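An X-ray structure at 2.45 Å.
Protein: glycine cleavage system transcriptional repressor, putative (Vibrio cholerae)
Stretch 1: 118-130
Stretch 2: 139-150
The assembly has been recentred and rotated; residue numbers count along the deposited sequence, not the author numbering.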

ATOM      1  N   GLN B 118     -13.685   3.283 -13.725  1.00 40.35           N
ATOM      2  CA  GLN B 118     -13.421   2.002 -13.082  1.00 41.45           C
ATOM      3  C   GLN B 118     -11.934   1.657 -12.997  1.00 40.57           C
ATOM      4  O   GLN B 118     -11.553   0.482 -13.026  1.00 40.59           O
ATOM      5  CB  GLN B 118     -14.196   0.891 -13.805  1.00 44.69           C
ATOM      6  CG  GLN B 118     -15.713   0.968 -13.576  1.00 51.70           C
ATOM      7  CD  GLN B 118     -16.526   0.089 -14.521  1.00 55.25           C
ATOM      8  OE1 GLN B 118     -16.415  -1.139 -14.508  1.00 57.23           O
ATOM      9  NE2 GLN B 118     -17.352   0.724 -15.351  1.00 56.44           N
ATOM     10  N   ILE B 119     -11.099   2.690 -12.900  1.00 38.21           N
ATOM     11  CA  ILE B 119      -9.656   2.520 -12.767  1.00 34.60           C
ATOM     12  C   ILE B 119      -9.351   2.622 -11.267  1.00 34.65           C
ATOM     13  O   ILE B 119      -9.707   3.609 -10.617  1.00 32.06           O
ATOM     14  CB  ILE B 119      -8.898   3.621 -13.524  1.00 32.82           C
ATOM     15  CG1 ILE B 119      -9.242   3.528 -15.012  1.00 34.22           C
ATOM     16  CG2 ILE B 119      -7.387   3.481 -13.304  1.00 31.71           C
ATOM     17  CD1 ILE B 119      -8.629   4.627 -15.874  1.00 35.57           C
ATOM     18  N   GLY B 120      -8.708   1.595 -10.719  1.00 34.30           N
ATOM     19  CA  GLY B 120      -8.388   1.599  -9.303  1.00 32.44           C
ATOM     20  C   GLY B 120      -7.108   2.351  -9.025  1.00 32.86           C
ATOM     21  O   GLY B 120      -6.125   2.162  -9.730  1.00 33.86           O
ATOM     22  N   MET B 121      -7.105   3.218  -8.017  1.00 30.69           N
ATOM     23  CA  MET B 121      -5.885   3.947  -7.704  1.00 31.48           C
ATOM     24  C   MET B 121      -5.066   3.099  -6.742  1.00 31.10           C
ATOM     25  O   MET B 121      -5.615   2.245  -6.051  1.00 32.25           O
ATOM     26  CB  MET B 121      -6.209   5.280  -7.040  1.00 31.35           C
ATOM     27  CG  MET B 121      -7.255   6.108  -7.746  1.00 31.87           C
ATOM     28  SD  MET B 121      -7.530   7.649  -6.818  1.00 37.02           S
ATOM     29  CE  MET B 121      -8.533   7.043  -5.435  1.00 36.54           C
ATOM     30  N   ALA B 122      -3.755   3.335  -6.707  1.00 30.64           N
ATOM     31  CA  ALA B 122      -2.861   2.607  -5.814  1.00 28.88           C
ATOM     32  C   ALA B 122      -2.238   3.566  -4.803  1.00 28.24           C
ATOM     33  O   ALA B 122      -1.839   3.167  -3.712  1.00 30.06           O
ATOM     34  CB  ALA B 122      -1.785   1.923  -6.604  1.00 28.76           C
ATOM     35  N   SER B 123      -2.145   4.840  -5.157  1.00 26.48           N
ATOM     36  CA  SER B 123      -1.576   5.814  -4.228  1.00 26.38           C
ATOM     37  C   SER B 123      -2.009   7.222  -4.576  1.00 25.45           C
ATOM     38  O   SER B 123      -2.226   7.551  -5.738  1.00 22.55           O
ATOM     39  CB  SER B 123      -0.041   5.739  -4.206  1.00 24.50           C
ATOM     40  OG  SER B 123       0.521   6.309  -5.379  1.00 25.89           O
ATOM     41  N   LEU B 124      -2.110   8.051  -3.547  1.00 26.59           N
ATOM     42  CA  LEU B 124      -2.545   9.417  -3.729  1.00 28.38           C
ATOM     43  C   LEU B 124      -1.896  10.325  -2.704  1.00 29.61           C
ATOM     44  O   LEU B 124      -1.487   9.882  -1.643  1.00 32.11           O
ATOM     45  CB  LEU B 124      -4.075   9.472  -3.609  1.00 28.42           C
ATOM     46  CG  LEU B 124      -4.833  10.787  -3.796  1.00 32.92           C
ATOM     47  CD1 LEU B 124      -6.289  10.509  -4.155  1.00 32.22           C
ATOM     48  CD2 LEU B 124      -4.736  11.611  -2.524  1.00 32.01           C
ATOM     49  N   SER B 125      -1.777  11.593  -3.057  1.00 31.02           N
ATOM     50  CA  SER B 125      -1.227  12.622  -2.189  1.00 31.51           C
ATOM     51  C   SER B 125      -1.847  13.926  -2.697  1.00 31.28           C
ATOM     52  O   SER B 125      -1.913  14.164  -3.906  1.00 27.85           O
ATOM     53  CB  SER B 125       0.305  12.687  -2.277  1.00 32.85           C
ATOM     54  OG  SER B 125       0.765  13.321  -3.465  1.00 36.72           O
ATOM     55  N   ALA B 126      -2.342  14.737  -1.766  1.00 32.22           N
ATOM     56  CA  ALA B 126      -2.958  16.021  -2.078  1.00 33.25           C
ATOM     57  C   ALA B 126      -2.501  16.917  -0.942  1.00 34.76           C
ATOM     58  O   ALA B 126      -2.833  16.675   0.213  1.00 35.08           O
ATOM     59  CB  ALA B 126      -4.470  15.886  -2.084  1.00 33.56           C
ATOM     60  N   GLN B 127      -1.739  17.954  -1.263  1.00 37.50           N
ATOM     61  CA  GLN B 127      -1.213  18.815  -0.220  1.00 40.23           C
ATOM     62  C   GLN B 127      -0.820  20.196  -0.702  1.00 42.66           C
ATOM     63  O   GLN B 127      -0.594  20.418  -1.883  1.00 45.31           O
ATOM     64  CB  GLN B 127       0.020  18.142   0.404  1.00 38.74           C
ATOM     65  CG  GLN B 127       1.220  18.055  -0.537  1.00 37.25           C
ATOM     66  CD  GLN B 127       2.217  16.972  -0.147  1.00 37.70           C
ATOM     67  OE1 GLN B 127       2.712  16.946   0.980  1.00 38.33           O
ATOM     68  NE2 GLN B 127       2.520  16.072  -1.089  1.00 34.73           N
ATOM     69  N   THR B 128      -0.740  21.120   0.241  1.00 47.62           N
ATOM     70  CA  THR B 128      -0.329  22.487  -0.036  1.00 51.71           C
ATOM     71  C   THR B 128       1.189  22.469   0.162  1.00 55.96           C
ATOM     72  O   THR B 128       1.671  21.910   1.146  1.00 56.31           O
ATOM     73  CB  THR B 128      -0.945  23.464   0.976  1.00 50.72           C
ATOM     74  OG1 THR B 128      -2.375  23.441   0.864  1.00 50.76           O
ATOM     75  CG2 THR B 128      -0.426  24.870   0.735  1.00 52.53           C
ATOM     76  N   ILE B 129       1.939  23.066  -0.762  1.00 59.33           N
ATOM     77  CA  ILE B 129       3.395  23.087  -0.655  1.00 62.73           C
ATOM     78  C   ILE B 129       3.906  24.402  -0.055  1.00 64.89           C
ATOM     79  O   ILE B 129       3.241  25.435  -0.164  1.00 65.12           O
ATOM     80  CB  ILE B 129       4.058  22.887  -2.035  1.00 64.23           C
ATOM     81  CG1 ILE B 129       3.350  21.767  -2.803  1.00 64.71           C
ATOM     82  CG2 ILE B 129       5.529  22.503  -1.854  1.00 64.19           C
ATOM     83  CD1 ILE B 129       3.508  20.390  -2.182  1.00 65.28           C
ATOM     84  N   SER B 130       5.089  24.335   0.565  1.00 66.92           N
ATOM     85  CA  SER B 130       5.789  25.458   1.228  1.00 69.01           C
ATOM     86  C   SER B 130       5.397  26.911   0.899  1.00 69.75           C
ATOM     87  O   SER B 130       4.488  27.476   1.515  1.00 69.84           O
ATOM     88  CB  SER B 130       7.305  25.301   1.021  1.00 69.27           C
ATOM     89  OG  SER B 130       8.037  26.309   1.702  1.00 69.87           O
ATOM     90  N   ASN B 139       1.794  28.670  -1.770  1.00 69.73           N
ATOM     91  CA  ASN B 139       0.352  28.875  -1.874  1.00 69.25           C
ATOM     92  C   ASN B 139      -0.292  28.010  -2.962  1.00 67.89           C
ATOM     93  O   ASN B 139      -1.416  28.279  -3.397  1.00 68.84           O
ATOM     94  CB  ASN B 139       0.050  30.355  -2.143  1.00 70.06           C
ATOM     95  CG  ASN B 139       0.829  30.900  -3.322  1.00 70.63           C
ATOM     96  OD1 ASN B 139       2.064  30.950  -3.295  1.00 71.79           O
ATOM     97  ND2 ASN B 139       0.115  31.308  -4.368  1.00 70.61           N
ATOM     98  N   GLN B 140       0.420  26.976  -3.403  1.00 64.34           N
ATOM     99  CA  GLN B 140      -0.114  26.083  -4.424  1.00 61.63           C
ATOM    100  C   GLN B 140      -0.492  24.715  -3.859  1.00 58.61           C
ATOM    101  O   GLN B 140       0.078  24.259  -2.865  1.00 59.42           O
ATOM    102  CB  GLN B 140       0.891  25.904  -5.559  1.00 61.50           C
ATOM    103  CG  GLN B 140       0.734  26.901  -6.691  1.00 63.27           C
ATOM    104  CD  GLN B 140       1.724  26.647  -7.803  1.00 64.45           C
ATOM    105  OE1 GLN B 140       1.790  25.547  -8.349  1.00 64.44           O
ATOM    106  NE2 GLN B 140       2.507  27.661  -8.144  1.00 66.98           N
ATOM    107  N   PHE B 141      -1.456  24.067  -4.502  1.00 53.57           N
ATOM    108  CA  PHE B 141      -1.921  22.754  -4.070  1.00 49.56           C
ATOM    109  C   PHE B 141      -1.531  21.714  -5.126  1.00 46.95           C
ATOM    110  O   PHE B 141      -1.854  21.890  -6.302  1.00 44.27           O
ATOM    111  CB  PHE B 141      -3.441  22.788  -3.902  1.00 49.23           C
ATOM    112  CG  PHE B 141      -3.998  21.590  -3.190  1.00 50.10           C
ATOM    113  CD1 PHE B 141      -3.763  21.399  -1.831  1.00 48.80           C
ATOM    114  CD2 PHE B 141      -4.757  20.649  -3.877  1.00 48.80           C
ATOM    115  CE1 PHE B 141      -4.274  20.290  -1.166  1.00 48.31           C
ATOM    116  CE2 PHE B 141      -5.269  19.539  -3.220  1.00 49.53           C
ATOM    117  CZ  PHE B 141      -5.026  19.361  -1.859  1.00 48.19           C
ATOM    118  N   HIS B 142      -0.834  20.651  -4.713  1.00 42.71           N
ATOM    119  CA  HIS B 142      -0.410  19.593  -5.640  1.00 41.44           C
ATOM    120  C   HIS B 142      -1.039  18.230  -5.335  1.00 39.26           C
ATOM    121  O   HIS B 142      -1.008  17.752  -4.198  1.00 40.09           O
ATOM    122  CB  HIS B 142       1.122  19.412  -5.639  1.00 42.58           C
ATOM    123  CG  HIS B 142       1.890  20.615  -6.095  1.00 46.39           C
ATOM    124  ND1 HIS B 142       3.206  20.543  -6.506  1.00 47.14           N
ATOM    125  CD2 HIS B 142       1.545  21.924  -6.179  1.00 47.28           C
ATOM    126  CE1 HIS B 142       3.636  21.752  -6.823  1.00 47.59           C
ATOM    127  NE2 HIS B 142       2.648  22.609  -6.633  1.00 46.71           N
ATOM    128  N   ILE B 143      -1.598  17.603  -6.362  1.00 36.92           N
ATOM    129  CA  ILE B 143      -2.212  16.282  -6.228  1.00 34.17           C
ATOM    130  C   ILE B 143      -1.356  15.279  -7.001  1.00 32.37           C
ATOM    131  O   ILE B 143      -0.903  15.559  -8.108  1.00 32.35           O
ATOM    132  CB  ILE B 143      -3.670  16.275  -6.800  1.00 33.13           C
ATOM    133  CG1 ILE B 143      -4.549  17.240  -5.991  1.00 31.92           C
ATOM    134  CG2 ILE B 143      -4.261  14.863  -6.760  1.00 31.01           C
ATOM    135  CD1 ILE B 143      -5.993  17.372  -6.499  1.00 29.60           C
ATOM    136  N   ALA B 144      -1.104  14.121  -6.404  1.00 33.04           N
ATOM    137  CA  ALA B 144      -0.321  13.074  -7.071  1.00 33.82           C
ATOM    138  C   ALA B 144      -1.050  11.745  -6.907  1.00 32.92           C
ATOM    139  O   ALA B 144      -1.274  11.281  -5.787  1.00 33.80           O
ATOM    140  CB  ALA B 144       1.082  12.983  -6.483  1.00 31.46           C
ATOM    141  N   ILE B 145      -1.415  11.143  -8.028  1.00 31.31           N
ATOM    142  CA  ILE B 145      -2.143   9.881  -8.013  1.00 32.76           C
ATOM    143  C   ILE B 145      -1.468   8.826  -8.884  1.00 33.31           C
ATOM    144  O   ILE B 145      -0.957   9.133  -9.965  1.00 34.72           O
ATOM    145  CB  ILE B 145      -3.601  10.082  -8.546  1.00 32.86           C
ATOM    146  CG1 ILE B 145      -4.412  10.938  -7.564  1.00 33.87           C
ATOM    147  CG2 ILE B 145      -4.270   8.719  -8.812  1.00 31.89           C
ATOM    148  CD1 ILE B 145      -5.703  11.495  -8.146  1.00 30.51           C
ATOM    149  N   SER B 146      -1.477   7.583  -8.418  1.00 33.11           N
ATOM    150  CA  SER B 146      -0.919   6.471  -9.188  1.00 35.16           C
ATOM    151  C   SER B 146      -2.055   5.492  -9.388  1.00 35.13           C
ATOM    152  O   SER B 146      -2.714   5.101  -8.423  1.00 34.61           O
ATOM    153  CB  SER B 146       0.232   5.785  -8.443  1.00 34.84           C
ATOM    154  OG  SER B 146       1.407   6.580  -8.515  1.00 37.29           O
ATOM    155  N   ALA B 147      -2.293   5.100 -10.633  1.00 35.00           N
ATOM    156  CA  ALA B 147      -3.377   4.169 -10.903  1.00 36.69           C
ATOM    157  C   ALA B 147      -2.955   3.118 -11.904  1.00 39.28           C
ATOM    158  O   ALA B 147      -2.077   3.339 -12.729  1.00 40.45           O
ATOM    159  CB  ALA B 147      -4.605   4.910 -11.409  1.00 36.11           C
ATOM    160  N   ARG B 148      -3.595   1.963 -11.821  1.00 42.45           N
ATOM    161  CA  ARG B 148      -3.276   0.867 -12.701  1.00 43.21           C
ATOM    162  C   ARG B 148      -4.416   0.575 -13.656  1.00 43.82           C
ATOM    163  O   ARG B 148      -5.567   0.455 -13.241  1.00 44.10           O
ATOM    164  CB  ARG B 148      -2.951  -0.367 -11.866  1.00 43.12           C
ATOM    165  CG  ARG B 148      -1.727  -0.184 -10.986  1.00 43.68           C
ATOM    166  CD  ARG B 148      -1.527  -1.372 -10.075  1.00 47.37           C
ATOM    167  NE  ARG B 148      -0.320  -1.262  -9.263  1.00 51.90           N
ATOM    168  CZ  ARG B 148       0.016  -2.119  -8.305  1.00 53.76           C
ATOM    169  NH1 ARG B 148      -0.773  -3.158  -8.037  1.00 53.71           N
ATOM    170  NH2 ARG B 148       1.136  -1.935  -7.612  1.00 52.88           N
ATOM    171  N   VAL B 149      -4.087   0.488 -14.941  1.00 45.29           N
ATOM    172  CA  VAL B 149      -5.070   0.170 -15.968  1.00 47.83           C
ATOM    173  C   VAL B 149      -4.640  -1.110 -16.671  1.00 49.57           C
ATOM    174  O   VAL B 149      -3.444  -1.395 -16.794  1.00 50.64           O
ATOM    175  CB  VAL B 149      -5.168   1.281 -17.000  1.00 48.04           C
ATOM    176  CG1 VAL B 149      -5.483   2.588 -16.296  1.00 48.48           C
ATOM    177  CG2 VAL B 149      -3.878   1.378 -17.786  1.00 47.34           C
ATOM    178  N   ASP B 150      -5.610  -1.892 -17.122  1.00 50.99           N
ATOM    179  CA  ASP B 150      -5.278  -3.128 -17.806  1.00 51.61           C
ATOM    180  C   ASP B 150      -4.991  -2.865 -19.281  1.00 51.71           C
ATOM    181  O   ASP B 150      -4.948  -1.716 -19.717  1.00 51.51           O
ATOM    182  CB  ASP B 150      -6.408  -4.141 -17.638  1.00 52.64           C
ATOM    183  CG  ASP B 150      -7.752  -3.591 -18.057  1.00 54.28           C
ATOM    184  OD1 ASP B 150      -8.760  -3.974 -17.433  1.00 55.54           O
ATOM    185  OD2 ASP B 150      -7.808  -2.789 -19.012  1.00 55.12           O
TER
HETATM  186  O   HOH W   1      -7.720  -0.458 -11.929  1.00 39.17           O
HETATM  187  O   HOH W   2       1.223  16.254  -3.451  1.00 41.01           O

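How do the two backbones meet? Strands 123-128 and 141-149 run antiparallel, their directions 178° apart, and trade hydrogen bonds in alternating pairs. At Gln127 and His142 the ladder is reciprocal and well aligned: Gln127 N reaches His142 O at 3.0 Å, and His142 N reaches Gln127 O at 2.8 Å. Ser125 and Ala144 are less even. Ala144 N gives a short bond to Ser125 O (2.6 Å), but the bond from Ser125 N to Ala144 O, though 2.8 Å long, is bent to 127° and weak. Ile129 N also bonds to Gln140 O at 3.1 Å.

What happens where the chain turns at Ala122? The register shifts by one residue, a beta bulge, and Ser146 O receives two donors: Ala122 N at 2.7 Å, nearly straight, and Ser123 N at 3.3 Å, weakly. At Gly120 and Arg148 the backbones stand farther apart, with CA atoms 6.2 Å from each other, and water 1 bridges them, accepting from Gly120 N (2.6 Å) and donating to Arg148 O (2.7 Å).

Which side chains pack on the face bearing Leu124 and Ala126? This face is largely apolar. Leu124 CG lies 3.8 Å from Ile145 CG1, while Ala126 CB lies 3.5 Å from Phe141 CZ. Outside that row, before the bulge, Ile119 CG2 lies 3.7 Å from Ala147 CB, which is on this face, and 3.7 Å from Val149 CG1.

What occupies the other face? More polar groups do, from serines to Gln127, His142 and Arg148: Ser125 OG sits 3.1 Å from Ala144 CB, and water 2 ties side chains to backbone, lying 3.0 Å from Ser125 OG, accepting from Gln127 NE2 (2.7 Å) and donating to His142 O (2.8 Å). Ile129 CG1 lies over one face of the His142 ring, 3.7 Å from its centroid and only 7° off the normal, a CH-pi contact.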